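One contact in two related proteins. Structure 1 is alkaline phosphatase from Thermus thermophilus, which probably removes phosphate groups from phosphorylated compounds, working as a homodimeric enzyme that carries zinc and magnesium ions: PDB 7KWD (chain A, 2.10 Å), residues 81-86 and 313-318. Structure 2 is alkaline phosphatase from Antarctic bacterium: PDB 2IUC (chain B, 1.95 Å), residues 70-75 and 297-302. Structure 2 is superposed on structure 1 by the backbone atoms of these residues (RMSD 0.48 Å); each is numbered along its deposited sequence.

Structure 1 (7KWD). With ZN (zinc ion), chain C.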
loop_
_atom_site.group_PDB
_atom_site.type_symbol
_atom_site.label_atom_id
_atom_site.label_comp_id
_atom_site.label_asym_id
_atom_site.label_seq_id
_atom_site.Cartn_x
_atom_site.Cartn_y
_atom_site.Cartn_z
ATOM N N GLY A 81 -13.057 -3.797 0.245
ATOM C CA GLY A 81 -12.732 -2.392 0.314
ATOM C C GLY A 81 -11.551 -2.206 1.259
ATOM O O GLY A 81 -10.677 -3.046 1.374
ATOM N N LEU A 82 -11.577 -1.051 1.917
ATOM C CA LEU A 82 -10.421 -0.519 2.596
ATOM C C LEU A 82 -10.850 -0.008 3.955
ATOM O O LEU A 82 -11.923 0.606 4.074
ATOM C CB LEU A 82 -9.818 0.639 1.808
ATOM C CG LEU A 82 -9.187 0.349 0.453
ATOM C CD1 LEU A 82 -8.700 1.663 -0.194
ATOM C CD2 LEU A 82 -8.082 -0.646 0.607
ATOM N N ILE A 83 -10.008 -0.222 4.968
ATOM C CA ILE A 83 -10.234 0.412 6.256
ATOM C C ILE A 83 -9.118 1.396 6.578
ATOM O O ILE A 83 -7.937 1.121 6.343
ATOM C CB ILE A 83 -10.389 -0.604 7.397
ATOM C CG1 ILE A 83 -9.247 -1.617 7.388
ATOM C CG2 ILE A 83 -11.760 -1.305 7.335
ATOM C CD1 ILE A 83 -9.171 -2.339 8.700
ATOM N N ASN A 84 -9.502 2.529 7.180
ATOM C CA ASN A 84 -8.554 3.404 7.865
ATOM C C ASN A 84 -8.209 2.804 9.229
ATOM O O ASN A 84 -9.082 2.304 9.949
ATOM C CB ASN A 84 -9.139 4.812 8.023
ATOM C CG ASN A 84 -8.866 5.691 6.823
ATOM O OD1 ASN A 84 -7.809 5.600 6.180
ATOM N ND2 ASN A 84 -9.817 6.553 6.499
ATOM N N THR A 85 -6.916 2.834 9.574
ATOM C CA THR A 85 -6.436 2.128 10.754
ATOM C C THR A 85 -5.979 3.050 11.872
ATOM O O THR A 85 -5.549 2.560 12.922
ATOM C CB THR A 85 -5.273 1.224 10.372
ATOM O OG1 THR A 85 -4.230 2.045 9.794
ATOM C CG2 THR A 85 -5.729 0.196 9.373
ATOM N N TYR A 86 -6.009 4.356 11.665
ATOM C CA TYR A 86 -5.520 5.256 12.697
ATOM C C TYR A 86 -6.262 5.067 14.019
ATOM O O TYR A 86 -7.457 4.755 14.071
ATOM C CB TYR A 86 -5.604 6.703 12.247
ATOM C CG TYR A 86 -6.920 7.215 11.734
ATOM C CD1 TYR A 86 -7.879 7.733 12.595
ATOM C CD2 TYR A 86 -7.162 7.278 10.375
ATOM C CE1 TYR A 86 -9.078 8.260 12.098
ATOM C CE2 TYR A 86 -8.327 7.790 9.883
ATOM C CZ TYR A 86 -9.284 8.282 10.751
ATOM O OH TYR A 86 -10.444 8.799 10.246
ATOM N N ILE A 313 -15.380 -12.715 7.481
ATOM C CA ILE A 313 -14.730 -11.419 7.308
ATOM C C ILE A 313 -13.230 -11.657 7.283
ATOM O O ILE A 313 -12.692 -12.233 8.232
ATOM C CB ILE A 313 -15.095 -10.436 8.441
ATOM C CG1 ILE A 313 -16.593 -10.176 8.466
ATOM C CG2 ILE A 313 -14.276 -9.137 8.283
ATOM C CD1 ILE A 313 -17.029 -9.128 9.500
ATOM N N VAL A 314 -12.557 -11.186 6.233
ATOM C CA VAL A 314 -11.098 -11.245 6.120
ATOM C C VAL A 314 -10.583 -9.811 6.112
ATOM O O VAL A 314 -10.977 -9.005 5.260
ATOM C CB VAL A 314 -10.650 -12.007 4.868
ATOM C CG1 VAL A 314 -9.147 -12.209 4.861
ATOM C CG2 VAL A 314 -11.345 -13.338 4.822
ATOM N N VAL A 315 -9.708 -9.488 7.057
ATOM C CA VAL A 315 -9.327 -8.102 7.270
ATOM C C VAL A 315 -7.887 -8.039 7.751
ATOM O O VAL A 315 -7.434 -8.882 8.542
ATOM C CB VAL A 315 -10.264 -7.424 8.288
ATOM C CG1 VAL A 315 -10.067 -8.025 9.662
ATOM C CG2 VAL A 315 -10.062 -5.899 8.289
ATOM N N SER A 316 -7.176 -7.025 7.284
ATOM C CA SER A 316 -5.895 -6.673 7.880
ATOM C C SER A 316 -6.125 -5.617 8.953
ATOM O O SER A 316 -6.970 -4.725 8.780
ATOM C CB SER A 316 -4.932 -6.135 6.821
ATOM O OG SER A 316 -3.786 -5.594 7.471
ATOM N N ASP A 317 -5.368 -5.697 10.066
ATOM C CA ASP A 317 -5.556 -4.688 11.115
ATOM C C ASP A 317 -4.732 -3.424 10.913
ATOM O O ASP A 317 -5.069 -2.390 11.493
ATOM C CB ASP A 317 -5.281 -5.279 12.507
ATOM C CG ASP A 317 -3.852 -5.631 12.738
ATOM O OD1 ASP A 317 -3.079 -5.880 11.784
ATOM O OD2 ASP A 317 -3.490 -5.687 13.932
ATOM N N HIS A 318 -3.675 -3.487 10.112
ATOM C CA HIS A 318 -2.876 -2.341 9.688
ATOM C C HIS A 318 -1.744 -2.902 8.829
ATOM O O HIS A 318 -1.449 -4.106 8.867
ATOM C CB HIS A 318 -2.257 -1.567 10.857
ATOM C CG HIS A 318 -1.503 -2.464 11.766
ATOM N ND1 HIS A 318 -0.230 -2.912 11.474
ATOM C CD2 HIS A 318 -1.880 -3.101 12.888
ATOM C CE1 HIS A 318 0.158 -3.754 12.405
ATOM N NE2 HIS A 318 -0.819 -3.868 13.280
HETATM ZN ZN ZN C . -1.363 -5.741 14.394
#

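Structure 2 (2IUC). With ZN (zinc ion), chain D.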
loop_
_atom_site.group_PDB
_atom_site.type_symbol
_atom_site.label_atom_id
_atom_site.label_comp_id
_atom_site.label_asym_id
_atom_site.label_seq_id
_atom_site.Cartn_x
_atom_site.Cartn_y
_atom_site.Cartn_z
ATOM N N GLY B 70 -13.499 -3.992 0.317
ATOM C CA GLY B 70 -13.542 -2.609 0.799
ATOM C C GLY B 70 -12.193 -2.242 1.323
ATOM O O GLY B 70 -11.245 -3.039 1.224
ATOM N N LEU B 71 -12.113 -1.069 1.924
ATOM C CA LEU B 71 -10.814 -0.567 2.401
ATOM C C LEU B 71 -11.061 0.143 3.730
ATOM O O LEU B 71 -12.065 0.910 3.877
ATOM C CB LEU B 71 -10.172 0.425 1.389
ATOM C CG LEU B 71 -9.692 0.025 0.014
ATOM C CD1 LEU B 71 -9.408 1.336 -0.837
ATOM C CD2 LEU B 71 -8.445 -0.916 0.148
ATOM N N ILE B 72 -10.171 -0.121 4.715
ATOM C CA ILE B 72 -10.291 0.579 6.010
ATOM C C ILE B 72 -9.129 1.506 6.345
ATOM O O ILE B 72 -7.988 1.185 6.092
ATOM C CB ILE B 72 -10.463 -0.441 7.208
ATOM C CG1 ILE B 72 -9.359 -1.546 7.212
ATOM C CG2 ILE B 72 -11.885 -0.995 7.247
ATOM C CD1 ILE B 72 -9.444 -2.495 8.543
ATOM N N LYS B 73 -9.433 2.642 6.984
ATOM C CA LYS B 73 -8.432 3.530 7.602
ATOM C C LYS B 73 -8.189 3.091 9.067
ATOM O O LYS B 73 -9.160 3.000 9.865
ATOM C CB LYS B 73 -8.917 5.019 7.506
ATOM C CG LYS B 73 -7.827 5.990 7.898
ATOM C CD LYS B 73 -8.366 7.436 7.797
ATOM C CE LYS B 73 -7.211 8.515 8.229
ATOM N NZ LYS B 73 -7.840 9.942 8.138
ATOM N N THR B 74 -6.932 2.855 9.403
ATOM C CA THR B 74 -6.560 2.095 10.600
ATOM C C THR B 74 -5.995 2.972 11.768
ATOM O O THR B 74 -5.728 2.444 12.835
ATOM C CB THR B 74 -5.478 1.066 10.316
ATOM O OG1 THR B 74 -4.289 1.736 9.856
ATOM C CG2 THR B 74 -5.998 0.017 9.232
ATOM N N SER B 75 -5.865 4.284 11.574
ATOM C CA SER B 75 -5.428 5.168 12.717
ATOM C C SER B 75 -6.244 4.935 14.033
ATOM O O SER B 75 -7.448 4.618 14.025
ATOM C CB SER B 75 -5.512 6.655 12.269
ATOM O OG SER B 75 -4.696 6.817 11.105
ATOM N N ILE B 297 -15.405 -12.549 6.892
ATOM C CA ILE B 297 -14.766 -11.255 6.667
ATOM C C ILE B 297 -13.284 -11.536 6.886
ATOM O O ILE B 297 -12.912 -12.154 7.899
ATOM C CB ILE B 297 -15.224 -10.199 7.664
ATOM C CG1 ILE B 297 -16.696 -9.913 7.416
ATOM C CG2 ILE B 297 -14.369 -8.871 7.486
ATOM C CD1 ILE B 297 -17.424 -9.484 8.703
ATOM N N VAL B 298 -12.450 -11.117 5.941
ATOM C CA VAL B 298 -10.964 -11.146 6.088
ATOM C C VAL B 298 -10.389 -9.761 6.042
ATOM O O VAL B 298 -10.722 -8.960 5.161
ATOM C CB VAL B 298 -10.331 -11.952 4.967
ATOM C CG1 VAL B 298 -8.819 -11.998 5.127
ATOM C CG2 VAL B 298 -10.996 -13.370 4.893
ATOM N N THR B 299 -9.535 -9.429 7.000
ATOM C CA THR B 299 -8.890 -8.118 6.980
ATOM C C THR B 299 -7.686 -8.202 7.842
ATOM O O THR B 299 -7.282 -9.329 8.256
ATOM C CB THR B 299 -9.870 -6.900 7.322
ATOM O OG1 THR B 299 -9.219 -5.670 7.004
ATOM C CG2 THR B 299 -10.317 -6.833 8.760
ATOM N N SER B 300 -7.025 -7.054 7.995
ATOM C CA SER B 300 -5.815 -6.926 8.811
ATOM C C SER B 300 -6.008 -5.763 9.741
ATOM O O SER B 300 -6.870 -4.902 9.508
ATOM C CB SER B 300 -4.592 -6.613 7.954
ATOM O OG SER B 300 -4.457 -7.519 6.888
ATOM N N ASP B 301 -5.206 -5.730 10.813
ATOM C CA ASP B 301 -5.211 -4.533 11.650
ATOM C C ASP B 301 -4.428 -3.322 11.130
ATOM O O ASP B 301 -4.783 -2.172 11.457
ATOM C CB ASP B 301 -4.806 -4.873 13.100
ATOM C CG ASP B 301 -3.449 -5.649 13.206
ATOM O OD1 ASP B 301 -2.781 -6.014 12.204
ATOM O OD2 ASP B 301 -2.952 -5.765 14.354
ATOM N N HIS B 302 -3.350 -3.535 10.363
ATOM C CA HIS B 302 -2.462 -2.485 9.839
ATOM C C HIS B 302 -1.414 -3.301 9.041
ATOM O O HIS B 302 -1.416 -4.555 9.071
ATOM C CB HIS B 302 -1.759 -1.694 11.014
ATOM C CG HIS B 302 -1.025 -2.643 11.926
ATOM N ND1 HIS B 302 0.162 -3.240 11.555
ATOM C CD2 HIS B 302 -1.370 -3.217 13.093
ATOM C CE1 HIS B 302 0.506 -4.143 12.436
ATOM N NE2 HIS B 302 -0.390 -4.133 13.395
HETATM ZN ZN ZN D . -0.870 -5.877 14.528
#

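Structure 1 (7KWD)
Ile83 and Thr85 reach across to residues 315-318, over strand 438-443, with which both strand 80-84 and strand 310-325 pair antiparallel. The contact is buried, has no hydrogen bond across it, and its second segment carries two zinc ligands. In the apolar part, Ile83 CD1 meets Val315 CG2 at 3.7 Å; Val315 CG1 sits between N and the carbonyl carbon (chi1 68°), leaving CG2 anti to N and facing Ile83. Ile83 CD1 also lies 3.2 Å from Ser316 O. Thr85 CG2 packs 3.4 Å from Asp317 O and 3.8 Å from His318 CA. Zinc is gripped by Asp317 OD2 and His318 NE2, each 2.2 Å from the metal, with Asp47 and Ser95, the predicted phosphoserine intermediate, completing the site. Asp317 OD1 sits over one face of the His318 ring, towards its rim, and accepts a hydrogen bond from Gly48 N; Ser316 OG bonds Phe49 O. Away from the other segment, Asn84 OD1 takes a hydrogen bond from Gln58 of the second subunit, while Tyr86 makes a cation-pi contact with Lys107.

Structure 2 (2IUC)
Ile72 and Thr74 reach across to residues 299-302, with no hydrogen bond between the segments. Ile72 CD1 meets Thr299 OG1 at 3.5 Å and Thr299 CG2 at 4.4 Å; OG1 stands anti to the backbone N (chi1 -168°), which turns the hydroxyl to the isoleucine. It is not left without a polar partner, since it also hydrogen-bonds Pro343 O. Ile72 CD1 lies 3.7 Å from Ser300 O as well. Thr74 CG2 packs 3.3 Å from Asp301 O and 4.4 Å from His302 CA. Zinc is gripped by Asp301 OD2 and His302 NE2, each 2.1 Å from the metal, with Asp43 and Ser84, the predicted phosphoserine intermediate, completing the site. Asp301 OD1 sits over one face of the His302 ring, towards its rim, and accepts a hydrogen bond from Gly44 N; Ser300 OG bonds Ala45 O. Away from the other segment, the extended Lys73 makes a cation-pi contact with an aromatic side chain of another chain, and Ser75 OG bonds Asp80 O.

Comparison
Both structures bind zinc at this place, and Ile83(A), Thr85(A) and His318(A) keep their positions in Ile72(B), Thr74(B) and His302(B). The exchange inside the contact is Val315(A) for Thr299(B), whose CB atoms are 1.2 Å apart. CG2 of Val315(A) and CG2 of Thr299(B) fall near each other, 1.1 Å apart after superposition, and both touch the isoleucine CD1. CG1 of Val315(A) has no counterpart in Thr299(B); the threonine in turn brings a buried hydroxyl, OG1, bonded to Pro343(B) O, where Val315(A) has no matching atom. One residue on, the CA atoms of Ser316(A) and Ser300(B) stand 1.0 Å apart, and their side chains lie differently. Away from the contact, Asn84(A) stands against Lys73(B), with chi1 -87° against -170°, and Tyr86(A) against Ser75(B); the CB atoms coincide in each pair and the two neighbours still touch, but the tyrosine ring has no counterpart in the serine. Lys73(B) CD stands 2.1 Å apart from the place of Tyr86(A) CE2 after superposition.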